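Local coordinates for protein endoglucanase (Clostridium thermocellum, PDB 2C4X) that binds beta-glucan chains and xyloglucan through its CBM44 module, which with a PKD domain forms the C-terminal part of a cellulosomal enzyme, probably a cellulase, at residues F113-T127 with K139-K153. The protein carries 1 engineered substitution. Numbering follows the deposited sequence.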
loop_
_atom_site.group_PDB
_atom_site.type_symbol
_atom_site.label_atom_id
_atom_site.label_comp_id
_atom_site.label_asym_id
_atom_site.label_seq_id
_atom_site.Cartn_x
_atom_site.Cartn_y
_atom_site.Cartn_z
ATOM N N PHE A 113 16.229 10.846 6.006
ATOM C CA PHE A 113 16.505 9.654 6.811
ATOM C C PHE A 113 17.971 9.520 7.243
ATOM O O PHE A 113 18.896 9.802 6.468
ATOM C CB PHE A 113 16.020 8.390 6.103
ATOM C CG PHE A 113 14.534 8.153 6.241
ATOM C CD1 PHE A 113 13.626 8.795 5.395
ATOM C CD2 PHE A 113 14.043 7.297 7.229
ATOM C CE1 PHE A 113 12.250 8.582 5.526
ATOM C CE2 PHE A 113 12.674 7.082 7.376
ATOM C CZ PHE A 113 11.775 7.726 6.512
ATOM N N THR A 114 18.169 9.108 8.495
ATOM C CA THR A 114 19.513 8.911 9.057
ATOM C C THR A 114 19.575 7.555 9.748
ATOM O O THR A 114 18.560 6.879 9.880
ATOM C CB THR A 114 19.885 10.018 10.084
ATOM O OG1 THR A 114 18.948 10.015 11.164
ATOM C CG2 THR A 114 19.882 11.405 9.443
ATOM N N THR A 115 20.760 7.154 10.200
ATOM C CA THR A 115 20.888 5.896 10.927
ATOM C C THR A 115 21.480 6.097 12.323
ATOM O O THR A 115 22.184 7.073 12.584
ATOM C CB THR A 115 21.737 4.878 10.151
ATOM O OG1 THR A 115 23.019 5.445 9.877
ATOM C CG2 THR A 115 21.063 4.482 8.830
ATOM N N SER A 116 21.164 5.170 13.220
ATOM C CA SER A 116 21.830 5.083 14.504
ATOM C C SER A 116 21.756 3.645 14.996
ATOM O O SER A 116 21.034 2.819 14.428
ATOM C CB SER A 116 21.206 6.048 15.525
ATOM O OG SER A 116 19.800 5.964 15.544
ATOM N N GLY A 117 22.506 3.337 16.043
ATOM C CA GLY A 117 22.461 1.997 16.589
ATOM C C GLY A 117 23.394 1.826 17.744
ATOM O O GLY A 117 24.283 2.643 17.962
ATOM N N THR A 118 23.184 0.744 18.479
ATOM C CA THR A 118 23.999 0.397 19.626
ATOM C C THR A 118 24.320 -1.097 19.507
ATOM O O THR A 118 23.424 -1.910 19.266
ATOM C CB THR A 118 23.292 0.778 20.961
ATOM O OG1 THR A 118 24.139 0.470 22.072
ATOM C CG2 THR A 118 21.951 0.067 21.127
ATOM N N ASN A 119 25.606 -1.429 19.627
ATOM C CA ASN A 119 26.134 -2.757 19.298
ATOM C C ASN A 119 25.865 -3.119 17.835
ATOM O O ASN A 119 25.957 -4.283 17.439
ATOM C CB ASN A 119 25.579 -3.833 20.242
ATOM C CG ASN A 119 26.665 -4.582 20.973
ATOM O OD1 ASN A 119 26.420 -5.641 21.547
ATOM N ND2 ASN A 119 27.873 -4.030 20.975
ATOM N N ALA A 120 25.515 -2.096 17.051
ATOM C CA ALA A 120 25.269 -2.208 15.614
ATOM C C ALA A 120 25.501 -0.853 14.952
ATOM O O ALA A 120 25.267 0.195 15.564
ATOM C CB ALA A 120 23.848 -2.688 15.337
ATOM N N THR A 121 25.958 -0.885 13.706
ATOM C CA THR A 121 26.145 0.319 12.912
ATOM C C THR A 121 25.409 0.165 11.583
ATOM O O THR A 121 25.509 -0.868 10.917
ATOM C CB THR A 121 27.649 0.613 12.656
ATOM O OG1 THR A 121 28.364 0.590 13.902
ATOM C CG2 THR A 121 27.834 1.987 12.005
ATOM N N GLY A 122 24.661 1.199 11.211
ATOM C CA GLY A 122 23.926 1.196 9.964
ATOM C C GLY A 122 24.437 2.238 8.994
ATOM O O GLY A 122 24.893 3.318 9.390
ATOM N N VAL A 123 24.368 1.900 7.714
ATOM C CA VAL A 123 24.567 2.867 6.657
ATOM C C VAL A 123 23.345 2.781 5.742
ATOM O O VAL A 123 22.784 1.697 5.546
ATOM C CB VAL A 123 25.900 2.632 5.890
ATOM C CG1 VAL A 123 25.876 1.322 5.115
ATOM C CG2 VAL A 123 26.207 3.795 4.951
ATOM N N VAL A 124 22.923 3.921 5.214
ATOM C CA VAL A 124 21.790 3.962 4.293
ATOM C C VAL A 124 22.148 4.747 3.031
ATOM O O VAL A 124 22.758 5.811 3.106
ATOM C CB VAL A 124 20.497 4.510 4.976
ATOM C CG1 VAL A 124 20.630 5.990 5.346
ATOM C CG2 VAL A 124 19.278 4.269 4.101
ATOM N N VAL A 125 21.788 4.192 1.876
ATOM C CA VAL A 125 21.958 4.874 0.594
ATOM C C VAL A 125 20.676 4.785 -0.225
ATOM O O VAL A 125 19.870 3.865 -0.037
ATOM C CB VAL A 125 23.134 4.298 -0.251
ATOM C CG1 VAL A 125 24.463 4.399 0.502
ATOM C CG2 VAL A 125 22.856 2.856 -0.695
ATOM N N ASN A 126 20.494 5.748 -1.123
ATOM C CA ASN A 126 19.462 5.669 -2.144
ATOM C C ASN A 126 19.932 4.754 -3.279
ATOM O O ASN A 126 20.998 4.967 -3.863
ATOM C CB ASN A 126 19.100 7.064 -2.659
ATOM C CG ASN A 126 17.938 7.040 -3.641
ATOM O OD1 ASN A 126 18.034 6.437 -4.705
ATOM N ND2 ASN A 126 16.840 7.696 -3.286
ATOM N N THR A 127 19.121 3.741 -3.586
ATOM C CA THR A 127 19.536 2.646 -4.464
ATOM C C THR A 127 18.573 2.389 -5.627
ATOM O O THR A 127 17.387 2.694 -5.533
ATOM C CB THR A 127 19.712 1.324 -3.658
ATOM O OG1 THR A 127 20.281 0.316 -4.503
ATOM C CG2 THR A 127 18.374 0.819 -3.113
ATOM N N LYS A 139 18.553 1.580 0.683
ATOM C CA LYS A 139 19.303 0.370 0.946
ATOM C C LYS A 139 20.010 0.580 2.275
ATOM O O LYS A 139 20.869 1.455 2.402
ATOM C CB LYS A 139 20.302 0.107 -0.182
ATOM C CG LYS A 139 21.182 -1.111 0.005
ATOM C CD LYS A 139 22.200 -1.205 -1.126
ATOM C CE LYS A 139 23.246 -2.257 -0.838
ATOM N NZ LYS A 139 24.175 -2.464 -1.992
ATOM N N TRP A 140 19.627 -0.220 3.260
ATOM C CA TRP A 140 20.064 -0.034 4.638
ATOM C C TRP A 140 20.897 -1.233 5.061
ATOM O O TRP A 140 20.376 -2.336 5.222
ATOM C CB TRP A 140 18.832 0.153 5.535
ATOM C CG TRP A 140 19.064 0.281 7.037
ATOM C CD1 TRP A 140 20.149 0.825 7.678
ATOM C CD2 TRP A 140 18.143 -0.109 8.070
ATOM N NE1 TRP A 140 19.963 0.773 9.049
ATOM C CE2 TRP A 140 18.742 0.206 9.314
ATOM C CE3 TRP A 140 16.867 -0.700 8.061
ATOM C CZ2 TRP A 140 18.107 -0.058 10.546
ATOM C CZ3 TRP A 140 16.233 -0.959 9.287
ATOM C CH2 TRP A 140 16.855 -0.635 10.511
ATOM N N THR A 141 22.198 -1.012 5.214
ATOM C CA THR A 141 23.121 -2.092 5.565
ATOM C C THR A 141 23.550 -1.972 7.022
ATOM O O THR A 141 24.106 -0.956 7.432
ATOM C CB THR A 141 24.358 -2.123 4.628
ATOM O OG1 THR A 141 23.925 -2.146 3.260
ATOM C CG2 THR A 141 25.226 -3.354 4.901
ATOM N N VAL A 142 23.277 -3.026 7.788
ATOM C CA VAL A 142 23.569 -3.061 9.219
ATOM C C VAL A 142 24.657 -4.084 9.529
ATOM O O VAL A 142 24.587 -5.238 9.094
ATOM C CB VAL A 142 22.300 -3.397 10.051
ATOM C CG1 VAL A 142 22.622 -3.438 11.558
ATOM C CG2 VAL A 142 21.179 -2.406 9.757
ATOM N N THR A 143 25.662 -3.639 10.279
ATOM C CA THR A 143 26.700 -4.512 10.806
ATOM C C THR A 143 26.520 -4.577 12.321
ATOM O O THR A 143 26.789 -3.600 13.033
ATOM C CB THR A 143 28.105 -3.992 10.442
ATOM O OG1 THR A 143 28.148 -3.694 9.043
ATOM C CG2 THR A 143 29.185 -5.029 10.775
ATOM N N SER A 144 26.024 -5.711 12.807
ATOM C CA SER A 144 25.834 -5.870 14.238
ATOM C C SER A 144 26.997 -6.610 14.876
ATOM O O SER A 144 27.602 -7.495 14.263
ATOM C CB SER A 144 24.494 -6.529 14.576
ATOM O OG SER A 144 24.445 -7.875 14.163
ATOM N N GLU A 145 27.301 -6.225 16.109
ATOM C CA GLU A 145 28.411 -6.789 16.850
ATOM C C GLU A 145 27.918 -7.745 17.935
ATOM O O GLU A 145 28.711 -8.294 18.704
ATOM C CB GLU A 145 29.259 -5.661 17.437
ATOM C CG GLU A 145 29.871 -4.745 16.376
ATOM C CD GLU A 145 30.893 -5.462 15.501
ATOM O OE1 GLU A 145 31.871 -6.027 16.051
ATOM O OE2 GLU A 145 30.722 -5.459 14.259
ATOM N N GLY A 146 26.604 -7.951 17.974
ATOM C CA GLY A 146 25.984 -8.828 18.958
ATOM C C GLY A 146 24.561 -8.405 19.235
ATOM O O GLY A 146 23.871 -7.902 18.341
ATOM N N GLU A 147 24.120 -8.602 20.475
ATOM C CA GLU A 147 22.795 -8.151 20.900
ATOM C C GLU A 147 22.733 -6.628 20.932
ATOM O O GLU A 147 23.409 -5.969 21.720
ATOM C CB GLU A 147 22.409 -8.742 22.259
ATOM C CG GLU A 147 22.177 -10.262 22.231
ATOM C CD GLU A 147 22.085 -10.876 23.622
ATOM O OE1 GLU A 147 21.568 -10.205 24.545
ATOM O OE2 GLU A 147 22.531 -12.032 23.793
ATOM N N GLY A 148 21.925 -6.073 20.045
ATOM C CA GLY A 148 21.766 -4.638 19.978
ATOM C C GLY A 148 20.572 -4.230 19.148
ATOM O O GLY A 148 19.684 -5.036 18.850
ATOM N N THR A 149 20.580 -2.961 18.765
ATOM C CA THR A 149 19.468 -2.340 18.089
ATOM C C THR A 149 20.030 -1.416 17.009
ATOM O O THR A 149 21.071 -0.804 17.208
ATOM C CB THR A 149 18.608 -1.527 19.097
ATOM O OG1 THR A 149 18.321 -2.328 20.249
ATOM C CG2 THR A 149 17.318 -1.165 18.493
ATOM N N ALA A 150 19.351 -1.337 15.868
ATOM C CA ALA A 150 19.699 -0.377 14.823
ATOM C C ALA A 150 18.438 0.313 14.333
ATOM O O ALA A 150 17.390 -0.321 14.239
ATOM C CB ALA A 150 20.444 -1.073 13.663
ATOM N N GLU A 151 18.535 1.614 14.050
ATOM C CA GLU A 151 17.392 2.393 13.551
ATOM C C GLU A 151 17.684 3.038 12.209
ATOM O O GLU A 151 18.804 3.468 11.953
ATOM C CB GLU A 151 16.982 3.512 14.529
ATOM C CG GLU A 151 16.529 3.049 15.885
ATOM C CD GLU A 151 17.698 2.785 16.834
ATOM O OE1 GLU A 151 18.720 3.502 16.771
ATOM O OE2 GLU A 151 17.592 1.853 17.644
ATOM N N LEU A 152 16.656 3.096 11.366
ATOM C CA LEU A 152 16.632 3.955 10.197
ATOM C C LEU A 152 15.493 4.931 10.471
ATOM O O LEU A 152 14.334 4.518 10.542
ATOM C CB LEU A 152 16.364 3.133 8.924
ATOM C CG LEU A 152 16.236 3.919 7.618
ATOM C CD1 LEU A 152 17.498 4.722 7.343
ATOM C CD2 LEU A 152 15.891 3.000 6.446
ATOM N N LYS A 153 15.812 6.216 10.614
ATOM C CA LYS A 153 14.884 7.148 11.254
ATOM C C LYS A 153 14.816 8.531 10.596
ATOM O O LYS A 153 15.766 8.984 9.953
ATOM C CB LYS A 153 15.232 7.288 12.748
ATOM C CG LYS A 153 16.514 8.101 13.017
ATOM C CD LYS A 153 16.899 8.080 14.470
ATOM C CE LYS A 153 18.154 8.910 14.714
ATOM N NZ LYS A 153 18.540 8.835 16.163
HETATM O O HOH W 1 28.995 -2.314 14.175
#
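Leu152 reaches across the sandwich interior to Val124 on the facing sheet, its CD1 lying 3.7 Å from Val124 CG2, with the two side chains crossing at about a right angle. The same methyl meets Thr115 CG2, while Leu152 CG touches the Phe113 ring at CD2. Trp140 enters from the same inner face as Val124; with CG anti to the backbone N (chi1 176°) the indole lies along its own strand toward Val142. Leu152 CB sits over the centre of one indole face, Val142 CG2 covers the rim of the other, and Val123 O lies at the edge, 3.5 Å from Trp140 CD1. Gly122 passes close by, its CA 4.1 Å from Trp140 NE1. Further along, Ala120 CB rests against both Val142 CG1 and Ala150 CB, which also touch each other.

Thr115 OG1 ties the two layers together by donating to Gly122 O at 2.9 Å, from above the carbonyl plane. On the outer face of its sheet, Ser116 OG receives a bond from Lys153 NZ (3.2 Å) and donates to Glu151 OE1 (3.0 Å) on its anti lone pair. A water bridges Thr121 OG1 and Thr143 O on the other outer face.

Both segments turn a corner, at Thr118-Asn119 and Gly146-Glu147, and pass from one sheet of the CBM44 beta-sandwich to the other. Strand 114-117 pairs antiparallel with 148-153, and 120-127 with 139-145, so each sheet gains an outermost strand. Strand 229-238 flanks 148-155 in one sheet and strand 241-251 flanks 137-145 in the other, and Leu138 packs against Phe113, Val124 and Leu152.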